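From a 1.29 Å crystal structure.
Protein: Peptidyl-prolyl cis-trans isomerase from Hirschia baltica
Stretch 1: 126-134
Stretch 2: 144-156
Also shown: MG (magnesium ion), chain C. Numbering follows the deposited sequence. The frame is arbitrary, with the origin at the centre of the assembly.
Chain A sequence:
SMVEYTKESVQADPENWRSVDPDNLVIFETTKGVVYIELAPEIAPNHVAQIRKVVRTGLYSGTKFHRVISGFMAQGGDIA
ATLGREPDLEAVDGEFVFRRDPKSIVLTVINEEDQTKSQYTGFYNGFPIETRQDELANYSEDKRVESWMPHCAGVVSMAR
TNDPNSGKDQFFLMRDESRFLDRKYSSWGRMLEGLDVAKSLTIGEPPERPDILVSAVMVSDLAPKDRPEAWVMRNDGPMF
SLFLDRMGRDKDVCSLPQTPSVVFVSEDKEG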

# COMPACT_ATOMS: atom_id res chain seq x y z
N GLY A 126 -3.39 1.66 9.28
CA GLY A 126 -3.36 0.36 8.64
C GLY A 126 -2.14 0.13 7.77
O GLY A 126 -1.99 -0.95 7.18
N PHE A 127 -1.28 1.14 7.64
CA PHE A 127 -0.04 0.99 6.89
C PHE A 127 1.07 0.58 7.84
O PHE A 127 1.16 1.11 8.95
CB PHE A 127 0.34 2.29 6.19
CG PHE A 127 -0.69 2.78 5.20
CD1 PHE A 127 -0.81 2.20 3.94
CD2 PHE A 127 -1.57 3.82 5.50
CE1 PHE A 127 -1.75 2.63 3.02
CE2 PHE A 127 -2.52 4.25 4.57
CZ PHE A 127 -2.59 3.66 3.34
N PRO A 128 1.94 -0.34 7.40
CA PRO A 128 3.10 -0.66 8.21
C PRO A 128 4.10 0.48 8.09
O PRO A 128 4.29 1.04 7.01
CB PRO A 128 3.61 -1.95 7.58
CG PRO A 128 3.24 -1.80 6.12
CD PRO A 128 1.94 -1.06 6.11
N ILE A 129 4.75 0.81 9.20
CA ILE A 129 5.68 1.92 9.26
C ILE A 129 6.91 1.47 10.02
O ILE A 129 6.79 0.75 11.01
CB ILE A 129 5.08 3.16 9.95
CG1 ILE A 129 3.76 3.58 9.28
CG2 ILE A 129 6.08 4.31 9.99
CD1 ILE A 129 3.94 4.18 7.91
N GLU A 130 8.09 1.83 9.53
CA GLU A 130 9.34 1.69 10.28
C GLU A 130 9.91 3.08 10.47
O GLU A 130 9.75 3.96 9.64
CB GLU A 130 10.33 0.77 9.55
CG GLU A 130 11.59 0.52 10.34
CD GLU A 130 12.45 -0.57 9.76
OE1 GLU A 130 12.31 -0.90 8.56
OE2 GLU A 130 13.28 -1.08 10.51
N THR A 131 10.57 3.28 11.60
CA THR A 131 10.97 4.62 11.95
C THR A 131 12.23 4.66 12.76
O THR A 131 12.52 3.74 13.50
CB THR A 131 9.85 5.31 12.74
OG1 THR A 131 10.14 6.70 12.93
CG2 THR A 131 9.58 4.63 14.09
N ARG A 132 12.98 5.75 12.59
CA ARG A 132 13.99 6.14 13.55
C ARG A 132 13.28 6.56 14.83
O ARG A 132 12.07 6.80 14.85
CB ARG A 132 14.87 7.25 12.98
CG ARG A 132 15.50 6.91 11.64
CD ARG A 132 16.44 5.73 11.74
NE ARG A 132 17.66 6.09 12.45
CZ ARG A 132 18.68 5.26 12.66
NH1 ARG A 132 18.64 4.01 12.20
NH2 ARG A 132 19.74 5.68 13.32
N GLN A 133 14.01 6.60 15.93
CA GLN A 133 13.37 6.79 17.22
C GLN A 133 12.75 8.18 17.38
O GLN A 133 13.35 9.19 17.02
CB GLN A 133 14.39 6.54 18.33
CG GLN A 133 14.65 5.07 18.52
CD GLN A 133 13.46 4.32 19.08
OE1 GLN A 133 12.47 4.91 19.52
NE2 GLN A 133 13.57 3.00 19.08
N ASP A 134 11.56 8.21 17.97
CA ASP A 134 10.81 9.45 18.13
C ASP A 134 11.56 10.49 18.95
O ASP A 134 11.38 11.69 18.76
CB ASP A 134 9.46 9.14 18.79
CG ASP A 134 8.72 8.06 18.05
OD1 ASP A 134 7.98 8.37 17.11
OD2 ASP A 134 8.89 6.88 18.41
MG MG C . 11.47 5.41 21.61
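Stretch 2 (144-156) RVESWMPHCAGVV

How does stretch 2 run along stretch 1? Its strand 145-148 lies beside the extended segment beginning at Phe127, with N-to-C directions 151° apart, so the pairing is antiparallel, and the axes approach to 4.7 Å. Glu130 and Trp148 form the hydrogen-bonded pair: Glu130 N donates to Trp148 O and Trp148 N to Glu130 O, both at 2.9 Å. Two residues on, Arg132 N donates a hydrogen bond to Glu146 O at 3.0 Å. Beyond Trp148 the strand ends, though Met149 and Pro150 stay extended, and a type II turn from Cys152 to Val155 leads into the next strand.

What fills the face carrying Glu130 and Trp148? The indole, with chi1 p, comes back over stretch 1. Glu130 CB sits over the five-membered ring of Trp148, 3.9 Å from its centroid, and Thr131 N lies over the same face. The extended Glu130 side chain then brings OE1 within 3.0 Å of Trp148 NE1, a weak hydrogen bond. Further along, Arg132 CG packs 4.2 Å from Trp148 CZ3.

What happens on the face of Thr131 and Ser147? Here the backbones draw close, with Thr131 CA 4.2 Å from Ser147 CA, and two small side chains fit side by side: Ser147 OG donates to Thr131 OG1 at 2.8 Å. Val145 CG2 fills in beside them, 3.6 Å from Thr131 OG1, while Val145 CG1 meets Gln133 O at 3.4 Å.

Where does Pro128 fit? Its ring is a bump in a pocket made by the bending chain of stretch 2: Pro128 CD lies 4.0 Å from Met149 SD, Pro128 CB 3.8 Å from Cys152 SG and Pro128 CG 3.9 Å from Val155 CG2. Met149 SD also touches Phe127 CD1 at 3.6 Å, so the sulfur bridges two neighbouring rings.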

# COMPACT_ATOMS: atom_id res chain seq x y z
N ARG A 144 11.00 16.50 13.41
CA ARG A 144 10.49 15.28 12.82
C ARG A 144 11.57 14.21 12.86
O ARG A 144 12.72 14.45 13.27
CB ARG A 144 9.97 15.52 11.39
CG ARG A 144 8.74 16.44 11.37
CD ARG A 144 8.21 16.70 9.98
NE ARG A 144 7.05 17.60 10.04
CZ ARG A 144 5.90 17.39 9.40
NH1 ARG A 144 5.72 16.33 8.63
NH2 ARG A 144 4.92 18.27 9.53
N VAL A 145 11.18 13.00 12.47
CA VAL A 145 12.10 11.88 12.36
C VAL A 145 11.85 11.19 11.04
O VAL A 145 10.77 11.33 10.46
CB VAL A 145 11.95 10.86 13.50
CG1 VAL A 145 12.23 11.51 14.81
CG2 VAL A 145 10.57 10.18 13.49
N GLU A 146 12.84 10.44 10.59
CA GLU A 146 12.72 9.70 9.35
C GLU A 146 11.89 8.43 9.55
O GLU A 146 12.13 7.65 10.47
CB GLU A 146 14.11 9.35 8.83
CG GLU A 146 14.11 8.70 7.47
CD GLU A 146 15.48 8.58 6.90
OE1 GLU A 146 16.04 9.61 6.48
OE2 GLU A 146 15.98 7.44 6.84
N SER A 147 10.91 8.25 8.67
CA SER A 147 10.08 7.04 8.69
C SER A 147 9.85 6.56 7.27
O SER A 147 10.08 7.30 6.33
CB SER A 147 8.75 7.31 9.38
OG SER A 147 8.96 7.82 10.70
N TRP A 148 9.42 5.32 7.12
CA TRP A 148 9.12 4.79 5.80
C TRP A 148 8.10 3.67 5.91
O TRP A 148 7.86 3.16 7.00
CB TRP A 148 10.41 4.30 5.11
CG TRP A 148 11.25 3.33 5.91
CD1 TRP A 148 11.28 1.97 5.77
CD2 TRP A 148 12.21 3.65 6.95
NE1 TRP A 148 12.18 1.43 6.65
CE2 TRP A 148 12.75 2.44 7.39
CE3 TRP A 148 12.64 4.84 7.54
CZ2 TRP A 148 13.71 2.37 8.40
CZ3 TRP A 148 13.59 4.78 8.55
CH2 TRP A 148 14.11 3.55 8.97
N MET A 149 7.47 3.32 4.79
CA MET A 149 6.56 2.20 4.78
C MET A 149 7.32 1.00 4.24
O MET A 149 7.60 0.94 3.03
CB MET A 149 5.34 2.49 3.92
CG MET A 149 4.42 1.30 3.78
SD MET A 149 2.74 1.75 3.32
CE MET A 149 2.97 2.42 1.68
N PRO A 150 7.66 0.06 5.12
CA PRO A 150 8.47 -1.07 4.66
C PRO A 150 7.72 -1.97 3.71
O PRO A 150 6.50 -1.98 3.71
CB PRO A 150 8.79 -1.81 5.96
CG PRO A 150 7.68 -1.47 6.86
CD PRO A 150 7.36 -0.04 6.56
N HIS A 151 8.47 -2.70 2.90
CA HIS A 151 7.90 -3.49 1.85
C HIS A 151 7.42 -4.85 2.37
O HIS A 151 7.94 -5.91 2.01
CB HIS A 151 8.91 -3.60 0.71
CG HIS A 151 9.08 -2.31 -0.04
ND1 HIS A 151 9.78 -1.24 0.46
CD2 HIS A 151 8.61 -1.93 -1.25
CE1 HIS A 151 9.73 -0.24 -0.42
NE2 HIS A 151 9.03 -0.64 -1.46
N CYS A 152 6.43 -4.81 3.25
CA CYS A 152 5.72 -6.00 3.68
C CYS A 152 4.89 -6.53 2.53
O CYS A 152 4.55 -5.77 1.63
CB CYS A 152 4.77 -5.70 4.86
SG CYS A 152 5.48 -4.99 6.31
N ALA A 153 4.51 -7.80 2.58
CA ALA A 153 3.49 -8.33 1.68
C ALA A 153 2.28 -7.43 1.76
O ALA A 153 1.87 -7.05 2.86
CB ALA A 153 3.15 -9.75 2.04
N GLY A 154 1.71 -7.08 0.61
CA GLY A 154 0.57 -6.20 0.58
C GLY A 154 0.87 -4.76 0.19
O GLY A 154 0.01 -4.06 -0.32
N VAL A 155 2.10 -4.32 0.43
CA VAL A 155 2.49 -2.98 0.08
C VAL A 155 2.61 -2.88 -1.43
O VAL A 155 2.87 -3.86 -2.11
CB VAL A 155 3.79 -2.60 0.84
CG1 VAL A 155 4.45 -1.32 0.30
CG2 VAL A 155 3.44 -2.44 2.32
N VAL A 156 2.39 -1.68 -1.93
CA VAL A 156 2.51 -1.37 -3.34
C VAL A 156 3.55 -0.27 -3.50
O VAL A 156 3.55 0.69 -2.73
CB VAL A 156 1.13 -0.95 -3.92
CG1 VAL A 156 1.21 -0.67 -5.40
CG2 VAL A 156 0.09 -2.04 -3.66
O HOH W 1 13.44 4.52 22.49
O HOH W 2 10.48 4.92 23.63
O HOH W 3 9.40 6.27 20.60